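Local coordinates for mandelate racemase/muconate lactonizing enzyme-like protein (Rubrobacter xylanophilus DSM 9941, PDB 3CYJ) that belongs to the enolase superfamily, pairing an enolase-type N-terminal domain with a TIM-barrel-like domain that holds a sodium ion, at residues 126-137 with 307-318. Residues are numbered along the deposited sequence; the frame is centred on the assembly and turned at random.
Sequences PRFHAEVPVYGS and CCAVESLLHLEY
Tyr135 and Glu317 meet where the first and last strands of a barrel are zipped together, a worked example of how a TIM-barrel-like domain closes on itself. Strands 132-137 and 313-318 run parallel, and four backbone bonds alternate between them, from Leu316 N to Pro133 O at 2.9 Å through to Ser137 N to Tyr318 O. Packing is tight on the face carrying Tyr135 and Glu317. With chi1 at 64°, the tyrosine ring swings over its neighbour strand: Glu317 CA sits over one face, 3.8 Å from the ring centroid, while the ring edge points at the face of His315, planes 73° apart. Beyond it, Ser137 OG donates to the anti lone pair of Glu317 OE2 at 2.6 Å; Lys164 pairs with that same oxygen and also bonds Tyr135 OH, so one lysine ties both side chains together. The sodium ion, bound by Asp194, Glu221 and Glu222, lies about 6 Å from the Glu317 side chain. On the other face Val134 CG1 lies alongside Leu316 CD1. Val132 and Leu313 cross at about a right angle, CG1 to CD2 at 3.5 Å.

The 3-10 segment 307-309 and the type I turn Val310-Leu313 dock closely on 126-131. Cys308 O accepts from both Phe128 N and His129 N, and His129 NE2 reaches Val310 O at 2.6 Å. The solvent side lies at exposed Ala130 and Leu314; partly exposed Glu311 lays CB squarely over the Phe128 ring, its extended chain taking the carboxylate to Arg282 of the second subunit.

Within the barrel, strand 162-166 flanks 132-137 and strand 294-296 flanks 313-319, with Ser295 bonding His315 ND1; helix 283-290 packs against Phe128 and Val310 through Asp284.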
loop_
_atom_site.group_PDB
_atom_site.type_symbol
_atom_site.label_atom_id
_atom_site.label_comp_id
_atom_site.label_asym_id
_atom_site.label_seq_id
_atom_site.Cartn_x
_atom_site.Cartn_y
_atom_site.Cartn_z
ATOM N N PRO A 126 -20.282 -17.935 27.497
ATOM C CA PRO A 126 -21.125 -16.830 27.050
ATOM C C PRO A 126 -22.016 -17.360 25.939
ATOM O O PRO A 126 -21.528 -17.959 24.996
ATOM C CB PRO A 126 -20.114 -15.840 26.464
ATOM C CG PRO A 126 -18.889 -16.075 27.276
ATOM C CD PRO A 126 -18.849 -17.598 27.390
ATOM N N ARG A 127 -23.317 -17.200 26.034
ATOM C CA ARG A 127 -24.137 -17.905 25.085
ATOM C C ARG A 127 -24.970 -16.944 24.236
ATOM O O ARG A 127 -25.750 -16.145 24.760
ATOM C CB ARG A 127 -24.993 -18.955 25.820
ATOM C CG ARG A 127 -25.806 -19.848 24.881
ATOM C CD ARG A 127 -26.397 -21.054 25.594
ATOM N NE ARG A 127 -26.959 -21.958 24.600
ATOM C CZ ARG A 127 -27.535 -23.128 24.898
ATOM N NH1 ARG A 127 -27.645 -23.485 26.180
ATOM N NH2 ARG A 127 -28.022 -23.915 23.927
ATOM N N PHE A 128 -24.801 -17.061 22.917
ATOM C CA PHE A 128 -25.528 -16.271 21.921
ATOM C C PHE A 128 -26.626 -17.107 21.293
ATOM O O PHE A 128 -27.645 -16.547 20.907
ATOM C CB PHE A 128 -24.597 -15.821 20.763
ATOM C CG PHE A 128 -23.660 -14.666 21.111
ATOM C CD1 PHE A 128 -24.095 -13.333 21.042
ATOM C CD2 PHE A 128 -22.369 -14.917 21.484
ATOM C CE1 PHE A 128 -23.241 -12.278 21.359
ATOM C CE2 PHE A 128 -21.475 -13.869 21.813
ATOM C CZ PHE A 128 -21.913 -12.552 21.751
ATOM N N HIS A 129 -26.421 -18.416 21.131
ATOM C CA HIS A 129 -27.333 -19.244 20.356
ATOM C C HIS A 129 -27.895 -20.405 21.159
ATOM O O HIS A 129 -27.149 -21.059 21.954
ATOM C CB HIS A 129 -26.663 -19.832 19.100
ATOM C CG HIS A 129 -25.838 -18.845 18.319
ATOM N ND1 HIS A 129 -26.386 -17.739 17.686
ATOM C CD2 HIS A 129 -24.500 -18.787 18.100
ATOM C CE1 HIS A 129 -25.419 -17.059 17.098
ATOM N NE2 HIS A 129 -24.263 -17.665 17.348
ATOM N N ALA A 130 -29.191 -20.691 20.928
ATOM C CA ALA A 130 -29.876 -21.833 21.572
ATOM C C ALA A 130 -29.547 -23.152 20.871
ATOM O O ALA A 130 -29.210 -24.128 21.502
ATOM C CB ALA A 130 -31.388 -21.602 21.560
ATOM N N GLU A 131 -29.679 -23.184 19.550
ATOM C CA GLU A 131 -29.070 -24.236 18.767
ATOM C C GLU A 131 -28.207 -23.642 17.637
ATOM O O GLU A 131 -28.181 -22.427 17.445
ATOM C CB GLU A 131 -30.125 -25.181 18.204
ATOM C CG GLU A 131 -31.237 -24.485 17.458
ATOM C CD GLU A 131 -32.151 -25.496 16.781
ATOM O OE1 GLU A 131 -32.169 -26.672 17.208
ATOM O OE2 GLU A 131 -32.835 -25.129 15.803
ATOM N N VAL A 132 -27.529 -24.512 16.874
ATOM C CA VAL A 132 -26.600 -24.057 15.833
ATOM C C VAL A 132 -26.800 -24.829 14.552
ATOM O O VAL A 132 -26.931 -26.070 14.579
ATOM C CB VAL A 132 -25.115 -24.197 16.289
ATOM C CG1 VAL A 132 -24.825 -23.251 17.390
ATOM C CG2 VAL A 132 -24.784 -25.627 16.737
ATOM N N PRO A 133 -26.832 -24.118 13.416
ATOM C CA PRO A 133 -27.060 -24.781 12.147
ATOM C C PRO A 133 -25.831 -25.544 11.648
ATOM O O PRO A 133 -24.656 -25.166 11.944
ATOM C CB PRO A 133 -27.444 -23.638 11.229
ATOM C CG PRO A 133 -26.897 -22.396 11.866
ATOM C CD PRO A 133 -26.783 -22.647 13.302
ATOM N N VAL A 134 -26.084 -26.659 10.968
ATOM C CA VAL A 134 -25.014 -27.510 10.479
ATOM C C VAL A 134 -25.047 -27.655 8.970
ATOM O O VAL A 134 -26.070 -27.349 8.301
ATOM C CB VAL A 134 -25.013 -28.936 11.130
ATOM C CG1 VAL A 134 -25.152 -28.847 12.614
ATOM C CG2 VAL A 134 -26.106 -29.861 10.532
ATOM N N TYR A 135 -23.928 -28.093 8.396
ATOM C CA TYR A 135 -24.027 -28.689 7.069
ATOM C C TYR A 135 -23.473 -30.108 7.139
ATOM O O TYR A 135 -22.509 -30.367 7.883
ATOM C CB TYR A 135 -23.299 -27.846 6.011
ATOM C CG TYR A 135 -21.803 -27.707 6.181
ATOM C CD1 TYR A 135 -20.928 -28.572 5.532
ATOM C CD2 TYR A 135 -21.263 -26.655 6.939
ATOM C CE1 TYR A 135 -19.568 -28.441 5.634
ATOM C CE2 TYR A 135 -19.885 -26.504 7.067
ATOM C CZ TYR A 135 -19.053 -27.395 6.396
ATOM O OH TYR A 135 -17.710 -27.251 6.504
ATOM N N GLY A 136 -24.093 -31.016 6.384
ATOM C CA GLY A 136 -23.591 -32.362 6.243
ATOM C C GLY A 136 -22.360 -32.369 5.349
ATOM O O GLY A 136 -22.377 -31.825 4.248
ATOM N N SER A 137 -21.275 -32.995 5.805
ATOM C CA SER A 137 -19.995 -32.881 5.079
ATOM C C SER A 137 -19.336 -34.280 4.809
ATOM O O SER A 137 -19.041 -35.000 5.736
ATOM C CB SER A 137 -19.058 -31.957 5.860
ATOM O OG SER A 137 -17.766 -31.933 5.251
ATOM N N CYS A 307 -19.777 -23.619 19.679
ATOM C CA CYS A 307 -20.280 -22.676 18.690
ATOM C C CYS A 307 -21.487 -21.866 19.155
ATOM O O CYS A 307 -21.863 -20.896 18.497
ATOM C CB CYS A 307 -20.633 -23.430 17.426
ATOM S SG CYS A 307 -19.212 -23.773 16.383
ATOM N N CYS A 308 -22.084 -22.247 20.293
ATOM C CA CYS A 308 -23.223 -21.498 20.837
ATOM C C CYS A 308 -22.683 -20.195 21.378
ATOM O O CYS A 308 -23.402 -19.210 21.591
ATOM C CB CYS A 308 -23.973 -22.305 21.908
ATOM S SG CYS A 308 -25.065 -23.590 21.144
ATOM N N ALA A 309 -21.383 -20.180 21.570
ATOM C CA ALA A 309 -20.767 -19.003 22.186
ATOM C C ALA A 309 -20.229 -17.986 21.157
ATOM O O ALA A 309 -19.648 -16.958 21.535
ATOM C CB ALA A 309 -19.666 -19.437 23.118
ATOM N N VAL A 310 -20.372 -18.314 19.868
ATOM C CA VAL A 310 -19.747 -17.555 18.766
ATOM C C VAL A 310 -20.834 -16.785 18.020
ATOM O O VAL A 310 -21.674 -17.390 17.358
ATOM C CB VAL A 310 -18.928 -18.530 17.810
ATOM C CG1 VAL A 310 -18.318 -17.806 16.585
ATOM C CG2 VAL A 310 -17.840 -19.229 18.616
ATOM N N GLU A 311 -20.873 -15.471 18.187
ATOM C CA GLU A 311 -21.897 -14.682 17.532
ATOM C C GLU A 311 -21.859 -14.765 15.999
ATOM O O GLU A 311 -22.894 -14.899 15.309
ATOM C CB GLU A 311 -21.812 -13.217 17.959
ATOM C CG GLU A 311 -23.107 -12.529 17.525
ATOM C CD GLU A 311 -23.122 -11.041 17.776
ATOM O OE1 GLU A 311 -22.055 -10.491 18.176
ATOM O OE2 GLU A 311 -24.206 -10.443 17.523
ATOM N N SER A 312 -20.649 -14.682 15.462
ATOM C CA SER A 312 -20.467 -14.643 14.006
ATOM C C SER A 312 -20.667 -16.018 13.312
ATOM O O SER A 312 -20.475 -16.151 12.100
ATOM C CB SER A 312 -19.121 -13.981 13.644
ATOM O OG SER A 312 -18.097 -14.613 14.356
ATOM N N LEU A 313 -21.117 -17.025 14.072
ATOM C CA LEU A 313 -21.394 -18.358 13.472
ATOM C C LEU A 313 -22.378 -18.373 12.279
ATOM O O LEU A 313 -23.527 -17.923 12.390
ATOM C CB LEU A 313 -21.863 -19.348 14.546
ATOM C CG LEU A 313 -22.042 -20.778 14.028
ATOM C CD1 LEU A 313 -20.733 -21.576 13.890
ATOM C CD2 LEU A 313 -23.008 -21.490 14.912
ATOM N N LEU A 314 -21.914 -18.887 11.137
ATOM C CA LEU A 314 -22.779 -19.176 10.008
ATOM C C LEU A 314 -23.294 -20.611 10.147
ATOM O O LEU A 314 -24.497 -20.867 10.016
ATOM C CB LEU A 314 -21.994 -19.080 8.710
ATOM C CG LEU A 314 -22.783 -19.084 7.407
ATOM C CD1 LEU A 314 -23.874 -18.037 7.444
ATOM C CD2 LEU A 314 -21.838 -18.857 6.232
ATOM N N HIS A 315 -22.367 -21.548 10.349
ATOM C CA HIS A 315 -22.703 -22.975 10.496
ATOM C C HIS A 315 -21.510 -23.760 10.979
ATOM O O HIS A 315 -20.357 -23.264 11.015
ATOM C CB HIS A 315 -23.217 -23.614 9.200
ATOM C CG HIS A 315 -22.507 -23.181 7.953
ATOM N ND1 HIS A 315 -21.136 -23.238 7.807
ATOM C CD2 HIS A 315 -22.993 -22.743 6.758
ATOM C CE1 HIS A 315 -20.803 -22.836 6.589
ATOM N NE2 HIS A 315 -21.913 -22.521 5.938
ATOM N N LEU A 316 -21.798 -25.010 11.339
ATOM C CA LEU A 316 -20.754 -25.933 11.768
ATOM C C LEU A 316 -20.808 -27.134 10.847
ATOM O O LEU A 316 -21.883 -27.483 10.307
ATOM C CB LEU A 316 -20.864 -26.286 13.273
ATOM C CG LEU A 316 -21.783 -27.397 13.838
ATOM C CD1 LEU A 316 -21.595 -28.854 13.268
ATOM C CD2 LEU A 316 -21.699 -27.446 15.363
ATOM N N GLU A 317 -19.642 -27.730 10.636
ATOM C CA GLU A 317 -19.479 -28.873 9.751
ATOM C C GLU A 317 -19.839 -30.168 10.485
ATOM O O GLU A 317 -19.198 -30.542 11.500
ATOM C CB GLU A 317 -18.031 -28.991 9.284
ATOM C CG GLU A 317 -17.795 -30.199 8.419
ATOM C CD GLU A 317 -16.359 -30.362 8.046
ATOM O OE1 GLU A 317 -15.468 -30.005 8.867
ATOM O OE2 GLU A 317 -16.140 -30.847 6.926
ATOM N N TYR A 318 -20.863 -30.825 9.964
ATOM C CA TYR A 318 -21.254 -32.143 10.462
ATOM C C TYR A 318 -20.445 -33.168 9.703
ATOM O O TYR A 318 -20.912 -33.721 8.701
ATOM C CB TYR A 318 -22.771 -32.378 10.214
ATOM C CG TYR A 318 -23.287 -33.589 10.886
ATOM C CD1 TYR A 318 -23.450 -33.634 12.294
ATOM C CD2 TYR A 318 -23.569 -34.730 10.141
ATOM C CE1 TYR A 318 -23.904 -34.805 12.936
ATOM C CE2 TYR A 318 -24.006 -35.905 10.766
ATOM C CZ TYR A 318 -24.182 -35.924 12.160
ATOM O OH TYR A 318 -24.615 -37.093 12.761
#